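TRNA nucleotidyl transferase-related protein (Thermotoga maritima, PDB 3H38) probably adds cytidylate and adenylate to the 3' end of tRNA, this chain being the C-terminal, class II nucleotidyltransferase part of a longer magnesium-dependent protein. Local coordinates at residues V283-L288 with R307-E312; V33-Y38 with A64-E69. One frame throughout, in Å; residues are numbered along the deposited sequence.

Interaction 1: V283-L288 with R307-E312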
ATOM      1  N   VAL A 283      -7.289   3.549  -7.064  1.00 29.96           N
ATOM      2  CA  VAL A 283      -7.469   2.325  -7.852  1.00 33.03           C
ATOM      3  C   VAL A 283      -8.909   1.824  -7.827  1.00 31.32           C
ATOM      4  O   VAL A 283      -9.374   1.207  -8.781  1.00 32.95           O
ATOM      5  CB  VAL A 283      -6.531   1.182  -7.389  1.00 33.69           C
ATOM      6  CG1 VAL A 283      -6.649  -0.012  -8.316  1.00 34.21           C
ATOM      7  CG2 VAL A 283      -5.109   1.652  -7.391  1.00 27.16           C
ATOM      8  N   LEU A 284      -9.620   2.077  -6.739  1.00 30.29           N
ATOM      9  CA  LEU A 284     -11.006   1.624  -6.670  1.00 32.34           C
ATOM     10  C   LEU A 284     -11.911   2.486  -7.550  1.00 33.85           C
ATOM     11  O   LEU A 284     -12.934   2.010  -8.058  1.00 30.39           O
ATOM     12  CB  LEU A 284     -11.524   1.608  -5.228  1.00 34.90           C
ATOM     13  CG  LEU A 284     -10.907   0.635  -4.220  1.00 28.97           C
ATOM     14  CD1 LEU A 284     -11.587   0.754  -2.852  1.00 21.52           C
ATOM     15  CD2 LEU A 284     -10.985  -0.797  -4.710  1.00 28.70           C
ATOM     16  N   HIS A 285     -11.540   3.753  -7.730  1.00 32.14           N
ATOM     17  CA  HIS A 285     -12.287   4.628  -8.633  1.00 28.13           C
ATOM     18  C   HIS A 285     -12.409   3.949  -9.992  1.00 32.54           C
ATOM     19  O   HIS A 285     -13.436   4.056 -10.645  1.00 34.48           O
ATOM     20  CB  HIS A 285     -11.635   5.996  -8.776  1.00 18.28           C
ATOM     21  CG  HIS A 285     -12.107   7.003  -7.782  1.00 30.09           C
ATOM     22  ND1 HIS A 285     -13.032   7.980  -8.091  1.00 37.79           N
ATOM     23  CD2 HIS A 285     -11.767   7.215  -6.483  1.00 30.90           C
ATOM     24  CE1 HIS A 285     -13.240   8.748  -7.038  1.00 36.95           C
ATOM     25  NE2 HIS A 285     -12.473   8.304  -6.048  1.00 40.92           N
ATOM     26  N   VAL A 286     -11.369   3.213 -10.387  1.00 40.77           N
ATOM     27  CA  VAL A 286     -11.392   2.494 -11.657  1.00 40.20           C
ATOM     28  C   VAL A 286     -12.102   1.152 -11.552  1.00 35.17           C
ATOM     29  O   VAL A 286     -13.051   0.884 -12.280  1.00 31.33           O
ATOM     30  CB  VAL A 286      -9.986   2.287 -12.241  1.00 34.90           C
ATOM     31  CG1 VAL A 286     -10.088   1.532 -13.565  1.00 34.59           C
ATOM     32  CG2 VAL A 286      -9.300   3.641 -12.455  1.00 34.33           C
ATOM     33  N   PHE A 287     -11.631   0.312 -10.642  1.00 39.29           N
ATOM     34  CA  PHE A 287     -12.213  -1.007 -10.418  1.00 26.77           C
ATOM     35  C   PHE A 287     -13.713  -0.989 -10.312  1.00 25.70           C
ATOM     36  O   PHE A 287     -14.410  -1.844 -10.869  1.00 30.49           O
ATOM     37  CB  PHE A 287     -11.631  -1.605  -9.147  1.00 30.52           C
ATOM     38  CG  PHE A 287     -10.269  -2.209  -9.338  1.00 31.11           C
ATOM     39  CD1 PHE A 287      -9.790  -2.464 -10.611  1.00 34.59           C
ATOM     40  CD2 PHE A 287      -9.490  -2.555  -8.258  1.00 37.41           C
ATOM     41  CE1 PHE A 287      -8.567  -3.031 -10.807  1.00 35.01           C
ATOM     42  CE2 PHE A 287      -8.248  -3.146  -8.445  1.00 39.05           C
ATOM     43  CZ  PHE A 287      -7.785  -3.382  -9.713  1.00 40.47           C
ATOM     44  N   LEU A 288     -14.220   0.015  -9.621  1.00 34.43           N
ATOM     45  CA  LEU A 288     -15.624   0.018  -9.239  1.00 38.57           C
ATOM     46  C   LEU A 288     -16.552   0.839 -10.161  1.00 38.34           C
ATOM     47  O   LEU A 288     -17.727   1.033  -9.862  1.00 43.58           O
ATOM     48  CB  LEU A 288     -15.760   0.430  -7.768  1.00 37.06           C
ATOM     49  CG  LEU A 288     -15.724  -0.664  -6.675  1.00 39.02           C
ATOM     50  CD1 LEU A 288     -14.912  -1.898  -7.035  1.00 33.24           C
ATOM     51  CD2 LEU A 288     -15.256  -0.090  -5.358  1.00 31.11           C
ATOM     52  N   ARG A 307     -18.998   5.627   2.500  1.00 41.21           N
ATOM     53  CA  ARG A 307     -20.299   5.452   1.866  1.00 50.37           C
ATOM     54  C   ARG A 307     -20.435   6.308   0.598  1.00 52.22           C
ATOM     55  O   ARG A 307     -21.009   5.875  -0.398  1.00 56.10           O
ATOM     56  CB  ARG A 307     -21.435   5.770   2.856  1.00 65.07           C
ATOM     57  CG  ARG A 307     -21.568   4.797   4.039  1.00 67.45           C
ATOM     58  CD  ARG A 307     -22.814   5.081   4.887  1.00 71.81           C
ATOM     59  NE  ARG A 307     -24.069   4.879   4.151  1.00 80.11           N
ATOM     60  CZ  ARG A 307     -24.743   3.729   4.109  1.00 83.78           C
ATOM     61  NH1 ARG A 307     -24.277   2.669   4.760  1.00 85.78           N
ATOM     62  NH2 ARG A 307     -25.881   3.633   3.416  1.00 77.46           N
ATOM     63  N   ASN A 308     -19.881   7.494   0.639  1.00 51.73           N
ATOM     64  CA  ASN A 308     -19.971   8.442  -0.439  1.00 54.90           C
ATOM     65  C   ASN A 308     -19.212   8.051  -1.679  1.00 47.78           C
ATOM     66  O   ASN A 308     -19.380   8.654  -2.677  1.00 54.15           O
ATOM     67  CB  ASN A 308     -19.462   9.795   0.036  1.00 62.56           C
ATOM     68  CG  ASN A 308     -20.448  10.903  -0.201  1.00 80.75           C
ATOM     69  OD1 ASN A 308     -20.314  11.689  -1.137  1.00 89.57           O
ATOM     70  ND2 ASN A 308     -21.459  10.972   0.643  1.00 78.88           N
ATOM     71  N   LEU A 309     -18.331   7.077  -1.582  1.00 40.28           N
ATOM     72  CA  LEU A 309     -17.375   6.763  -2.634  1.00 41.70           C
ATOM     73  C   LEU A 309     -18.055   6.417  -3.949  1.00 43.32           C
ATOM     74  O   LEU A 309     -17.573   6.796  -5.035  1.00 37.70           O
ATOM     75  CB  LEU A 309     -16.440   5.619  -2.203  1.00 40.23           C
ATOM     76  CG  LEU A 309     -15.493   5.120  -3.296  1.00 38.60           C
ATOM     77  CD1 LEU A 309     -14.387   6.171  -3.645  1.00 42.30           C
ATOM     78  CD2 LEU A 309     -14.920   3.746  -2.970  1.00 29.21           C
ATOM     79  N   ILE A 310     -19.169   5.693  -3.849  1.00 36.79           N
ATOM     80  CA  ILE A 310     -19.907   5.312  -5.035  1.00 35.60           C
ATOM     81  C   ILE A 310     -20.430   6.569  -5.745  1.00 43.89           C
ATOM     82  O   ILE A 310     -20.450   6.626  -6.966  1.00 45.47           O
ATOM     83  CB  ILE A 310     -21.021   4.315  -4.735  1.00 41.84           C
ATOM     84  CG1 ILE A 310     -21.463   3.613  -6.025  1.00 42.53           C
ATOM     85  CG2 ILE A 310     -22.193   5.002  -4.024  1.00 46.30           C
ATOM     86  CD1 ILE A 310     -20.347   2.894  -6.761  1.00 35.18           C
ATOM     87  N   ASN A 311     -20.790   7.594  -4.978  1.00 46.56           N
ATOM     88  CA  ASN A 311     -21.212   8.861  -5.568  1.00 48.98           C
ATOM     89  C   ASN A 311     -20.135   9.488  -6.455  1.00 48.81           C
ATOM     90  O   ASN A 311     -20.443   9.968  -7.554  1.00 51.55           O
ATOM     91  CB  ASN A 311     -21.620   9.873  -4.490  1.00 49.25           C
ATOM     92  CG  ASN A 311     -22.836   9.442  -3.709  1.00 55.12           C
ATOM     93  OD1 ASN A 311     -23.752   8.834  -4.257  1.00 52.69           O
ATOM     94  ND2 ASN A 311     -22.854   9.759  -2.413  1.00 55.25           N
ATOM     95  N   GLU A 312     -18.891   9.495  -5.962  1.00 41.86           N
ATOM     96  CA  GLU A 312     -17.765  10.180  -6.619  1.00 42.50           C
ATOM     97  C   GLU A 312     -17.296   9.445  -7.857  1.00 45.47           C
ATOM     98  O   GLU A 312     -16.958  10.063  -8.874  1.00 46.43           O
ATOM     99  CB  GLU A 312     -16.589  10.333  -5.663  1.00 49.08           C
ATOM    100  CG  GLU A 312     -16.920  11.120  -4.400  1.00 64.35           C
ATOM    101  CD  GLU A 312     -16.183  10.607  -3.164  1.00 70.84           C
ATOM    102  OE1 GLU A 312     -16.839  10.455  -2.113  1.00 72.31           O
ATOM    103  OE2 GLU A 312     -14.959  10.346  -3.245  1.00 75.27           O
TER
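Leu309 meets the 283-288 segment with both of its methyls, each finding a different partner. CG lies anti to the backbone N (chi1 174°), which carries it toward helix 279-287. CD1 comes up against the imidazole of His285, 3.7 Å from its NE2 and 4.0 Å from CD2 of the same ring. The methyl approaches the ring at a slant. That NE2 is buried here and has no hydrogen-bonding partner in the model, so what Leu309 lays against this polar atom is an apolar methyl. The other branch, CD2, looks to Leu284, reaching its CD1 at a loose 4.5 Å.

At Ile310 the contact shifts to Leu288, the first residue past the end of the helix. CD1 of Ile310 lies 4.5 Å from the backbone O of Leu288, a light touch rather than a tight fit. Trp296 of helix 293-302 packs against both Leu309 and Ile310, while Val299 of the same helix meets Leu288; this intervening helix thus touches both segments. All three helices belong to the all-helical C-terminal portion of the enzyme, away from the nucleotide and magnesium sites of the head.

Three residues past Leu309, Glu312 meets His285 on the CE1 side of the ring. Its CB is 4.0 Å from His285 CE1, again approaching obliquely. The carboxylate plane is turned 50° from the imidazole, and Glu312 OE2 stays 4.3 Å from His285 NE2, too far for a bond. A carboxylate so near would probably favour a protonated ring, although burial works against it. Beyond the two segments, helix 345-352 completes the surroundings: His350 meets the His285 ring with the planes about 70° apart, and Thr347 touches both His285 and Glu312.

Interaction 2: V33-Y38 with A64-E69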
ATOM      1  N   VAL A  33      20.666 -16.035  29.896  1.00 53.73           N
ATOM      2  CA  VAL A  33      19.328 -16.374  30.363  1.00 46.83           C
ATOM      3  C   VAL A  33      18.844 -17.649  29.682  1.00 43.28           C
ATOM      4  O   VAL A  33      17.662 -17.966  29.699  1.00 31.78           O
ATOM      5  CB  VAL A  33      18.341 -15.235  30.099  1.00 55.07           C
ATOM      6  CG1 VAL A  33      18.717 -14.026  30.932  1.00 48.86           C
ATOM      7  CG2 VAL A  33      18.320 -14.878  28.604  1.00 59.15           C
ATOM      8  N   ASN A  34      19.774 -18.376  29.074  1.00 45.99           N
ATOM      9  CA  ASN A  34      19.452 -19.673  28.486  1.00 52.85           C
ATOM     10  C   ASN A  34      18.343 -19.682  27.432  1.00 45.97           C
ATOM     11  O   ASN A  34      17.516 -20.590  27.406  1.00 48.70           O
ATOM     12  CB  ASN A  34      19.135 -20.688  29.587  1.00 60.36           C
ATOM     13  CG  ASN A  34      20.329 -20.967  30.468  1.00 68.16           C
ATOM     14  OD1 ASN A  34      21.340 -21.513  30.011  1.00 72.74           O
ATOM     15  ND2 ASN A  34      20.231 -20.582  31.740  1.00 68.25           N
ATOM     16  N   MET A  35      18.346 -18.682  26.556  1.00 43.61           N
ATOM     17  CA  MET A  35      17.448 -18.651  25.397  1.00 35.30           C
ATOM     18  C   MET A  35      18.277 -18.592  24.122  1.00 33.62           C
ATOM     19  O   MET A  35      19.183 -17.768  24.011  1.00 33.03           O
ATOM     20  CB  MET A  35      16.556 -17.421  25.452  1.00 21.94           C
ATOM     21  CG  MET A  35      15.501 -17.439  26.579  1.00 12.30           C
ATOM     22  SD  MET A  35      14.630 -15.878  26.565  1.00 35.66           S
ATOM     23  CE  MET A  35      14.244 -15.625  28.309  1.00 45.18           C
ATOM     24  N   PRO A  36      18.001 -19.487  23.164  1.00 34.52           N
ATOM     25  CA  PRO A  36      18.596 -19.313  21.825  1.00 34.82           C
ATOM     26  C   PRO A  36      18.054 -18.057  21.144  1.00 27.19           C
ATOM     27  O   PRO A  36      16.843 -17.883  21.119  1.00 36.86           O
ATOM     28  CB  PRO A  36      18.150 -20.569  21.075  1.00 33.30           C
ATOM     29  CG  PRO A  36      17.909 -21.602  22.201  1.00 28.96           C
ATOM     30  CD  PRO A  36      17.324 -20.786  23.320  1.00 23.97           C
ATOM     31  N   VAL A  37      18.937 -17.199  20.634  1.00 29.62           N
ATOM     32  CA  VAL A  37      18.531 -15.949  19.990  1.00 32.88           C
ATOM     33  C   VAL A  37      18.788 -15.943  18.472  1.00 33.74           C
ATOM     34  O   VAL A  37      19.831 -16.406  18.019  1.00 34.10           O
ATOM     35  CB  VAL A  37      19.256 -14.742  20.598  1.00 29.25           C
ATOM     36  CG1 VAL A  37      18.566 -13.469  20.175  1.00 29.46           C
ATOM     37  CG2 VAL A  37      19.258 -14.831  22.094  1.00 37.64           C
ATOM     38  N   TYR A  38      17.839 -15.401  17.704  1.00 30.34           N
ATOM     39  CA  TYR A  38      17.955 -15.301  16.248  1.00 25.75           C
ATOM     40  C   TYR A  38      17.421 -13.986  15.655  1.00 30.92           C
ATOM     41  O   TYR A  38      16.420 -13.420  16.113  1.00 27.35           O
ATOM     42  CB  TYR A  38      17.155 -16.408  15.566  1.00 29.41           C
ATOM     43  CG  TYR A  38      17.262 -17.780  16.162  1.00 31.62           C
ATOM     44  CD1 TYR A  38      16.513 -18.132  17.258  1.00 24.52           C
ATOM     45  CD2 TYR A  38      18.090 -18.744  15.590  1.00 35.97           C
ATOM     46  CE1 TYR A  38      16.592 -19.406  17.795  1.00 39.26           C
ATOM     47  CE2 TYR A  38      18.185 -20.012  16.126  1.00 32.60           C
ATOM     48  CZ  TYR A  38      17.434 -20.342  17.225  1.00 31.59           C
ATOM     49  OH  TYR A  38      17.511 -21.612  17.744  1.00 29.00           O
ATOM     50  N   ALA A  64       9.783 -13.933  25.743  1.00 49.36           N
ATOM     51  CA  ALA A  64      10.160 -12.646  25.160  1.00 46.81           C
ATOM     52  C   ALA A  64      10.344 -11.538  26.205  1.00 49.08           C
ATOM     53  O   ALA A  64      11.348 -10.810  26.179  1.00 51.59           O
ATOM     54  CB  ALA A  64       9.134 -12.226  24.096  1.00 43.82           C
ATOM     55  N   LEU A  65       9.413 -11.435  27.138  1.00 54.72           N
ATOM     56  CA  LEU A  65       9.520 -10.442  28.203  1.00 54.94           C
ATOM     57  C   LEU A  65      10.705 -10.616  29.119  1.00 53.07           C
ATOM     58  O   LEU A  65      11.423  -9.684  29.334  1.00 51.81           O
ATOM     59  CB  LEU A  65       8.250 -10.359  29.019  1.00 61.38           C
ATOM     60  CG  LEU A  65       6.994  -9.959  28.276  1.00 70.25           C
ATOM     61  CD1 LEU A  65       6.406  -8.776  28.949  1.00 78.99           C
ATOM     62  CD2 LEU A  65       7.266  -9.658  26.848  1.00 66.09           C
ATOM     63  N   GLU A  66      10.911 -11.800  29.649  1.00 39.46           N
ATOM     64  CA  GLU A  66      12.114 -12.039  30.387  1.00 48.06           C
ATOM     65  C   GLU A  66      13.284 -11.435  29.687  1.00 52.49           C
ATOM     66  O   GLU A  66      14.098 -10.793  30.291  1.00 63.73           O
ATOM     67  CB  GLU A  66      12.445 -13.504  30.448  1.00 55.26           C
ATOM     68  CG  GLU A  66      11.575 -14.349  31.254  1.00 70.04           C
ATOM     69  CD  GLU A  66      12.248 -15.618  31.593  1.00 79.98           C
ATOM     70  OE1 GLU A  66      11.641 -16.677  31.443  1.00 86.72           O
ATOM     71  OE2 GLU A  66      13.403 -15.558  32.013  1.00 73.78           O
ATOM     72  N   PHE A  67      13.402 -11.723  28.409  1.00 40.90           N
ATOM     73  CA  PHE A  67      14.571 -11.358  27.614  1.00 38.30           C
ATOM     74  C   PHE A  67      14.633  -9.848  27.419  1.00 38.95           C
ATOM     75  O   PHE A  67      15.664  -9.230  27.627  1.00 36.85           O
ATOM     76  CB  PHE A  67      14.528 -12.065  26.257  1.00 39.82           C
ATOM     77  CG  PHE A  67      15.738 -11.842  25.439  1.00 37.32           C
ATOM     78  CD1 PHE A  67      16.788 -12.738  25.483  1.00 35.69           C
ATOM     79  CD2 PHE A  67      15.847 -10.720  24.635  1.00 43.01           C
ATOM     80  CE1 PHE A  67      17.937 -12.528  24.736  1.00 47.75           C
ATOM     81  CE2 PHE A  67      17.008 -10.496  23.865  1.00 37.43           C
ATOM     82  CZ  PHE A  67      18.047 -11.406  23.922  1.00 46.61           C
ATOM     83  N   ALA A  68      13.525  -9.256  26.993  1.00 46.20           N
ATOM     84  CA  ALA A  68      13.479  -7.812  26.840  1.00 46.37           C
ATOM     85  C   ALA A  68      13.857  -7.128  28.160  1.00 54.06           C
ATOM     86  O   ALA A  68      14.639  -6.188  28.165  1.00 64.54           O
ATOM     87  CB  ALA A  68      12.107  -7.371  26.355  1.00 36.46           C
ATOM     88  N   GLU A  69      13.315  -7.597  29.269  1.00 53.88           N
ATOM     89  CA  GLU A  69      13.621  -7.043  30.566  1.00 60.21           C
ATOM     90  C   GLU A  69      15.104  -7.123  30.874  1.00 60.22           C
ATOM     91  O   GLU A  69      15.722  -6.171  31.287  1.00 59.24           O
ATOM     92  CB  GLU A  69      12.818  -7.771  31.638  1.00 58.86           C
ATOM     93  CG  GLU A  69      11.475  -7.143  31.957  1.00 69.43           C
ATOM     94  CD  GLU A  69      10.449  -8.135  32.480  1.00 87.78           C
ATOM     95  OE1 GLU A  69      10.752  -9.329  32.595  1.00 92.58           O
ATOM     96  OE2 GLU A  69       9.322  -7.727  32.800  1.00 92.92           O
TER
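Phe67 receives three side chains from the 33-38 segment, all at a slant to its ring. Val37 CG2 sits 3.7 Å from Phe67 CE1, and Val33 CG2 is 4.1 Å from Phe67 CD1, the two side chains of this second pair crossing at about a right angle. Nearer the root of the ring, Met35 SD lies 3.8 Å from Phe67 CB and 5.2 Å from the Phe67 ring centroid, a Met-aromatic contact well off the ring normal. The Met35 side chain bends at chi3 (-148°), which puts CE 3.5 Å from Glu66 CB, with the carboxylate of Glu66 also close by. An alanine in place of Met35 would probably open a gap beside Phe67 CB and leave Glu66 CB without the methyl against it.

Asn34, with positive phi, is the C' residue of a Schellman motif that ends helix 17-32 and turns the chain toward strand 37-40. The Phe67 side chain also touches Val60 and Ile100 of neighbouring strands. Helix 64-72 is thereby seated on the mixed sheet of the nucleotidyltransferase head domain, the Phe67 side chain about 10 Å from that of Asp99, which binds magnesium in this protein although no metal is bound to this chain.

Overall arrangement
From the N terminus, the chain runs through helix 17-32, enters strand 37-40 and returns in helix 64-72, where interaction 2 closes a loop of 25 intervening residues containing helix 42-49 and strand 56-60. That ties the end of an early helix and the start of a strand to a helix packed on the head's sheet. Much later, interaction 1 closes a shorter loop of 18 residues, built around helix 293-302, and joins helix 279-287 to helix 309-328. The two loops are in series, neither nested nor crossing. Their centres lie 48 Å apart on opposite sides of the chain's centre: one in the catalytic head, the other in the helical C-terminal portion.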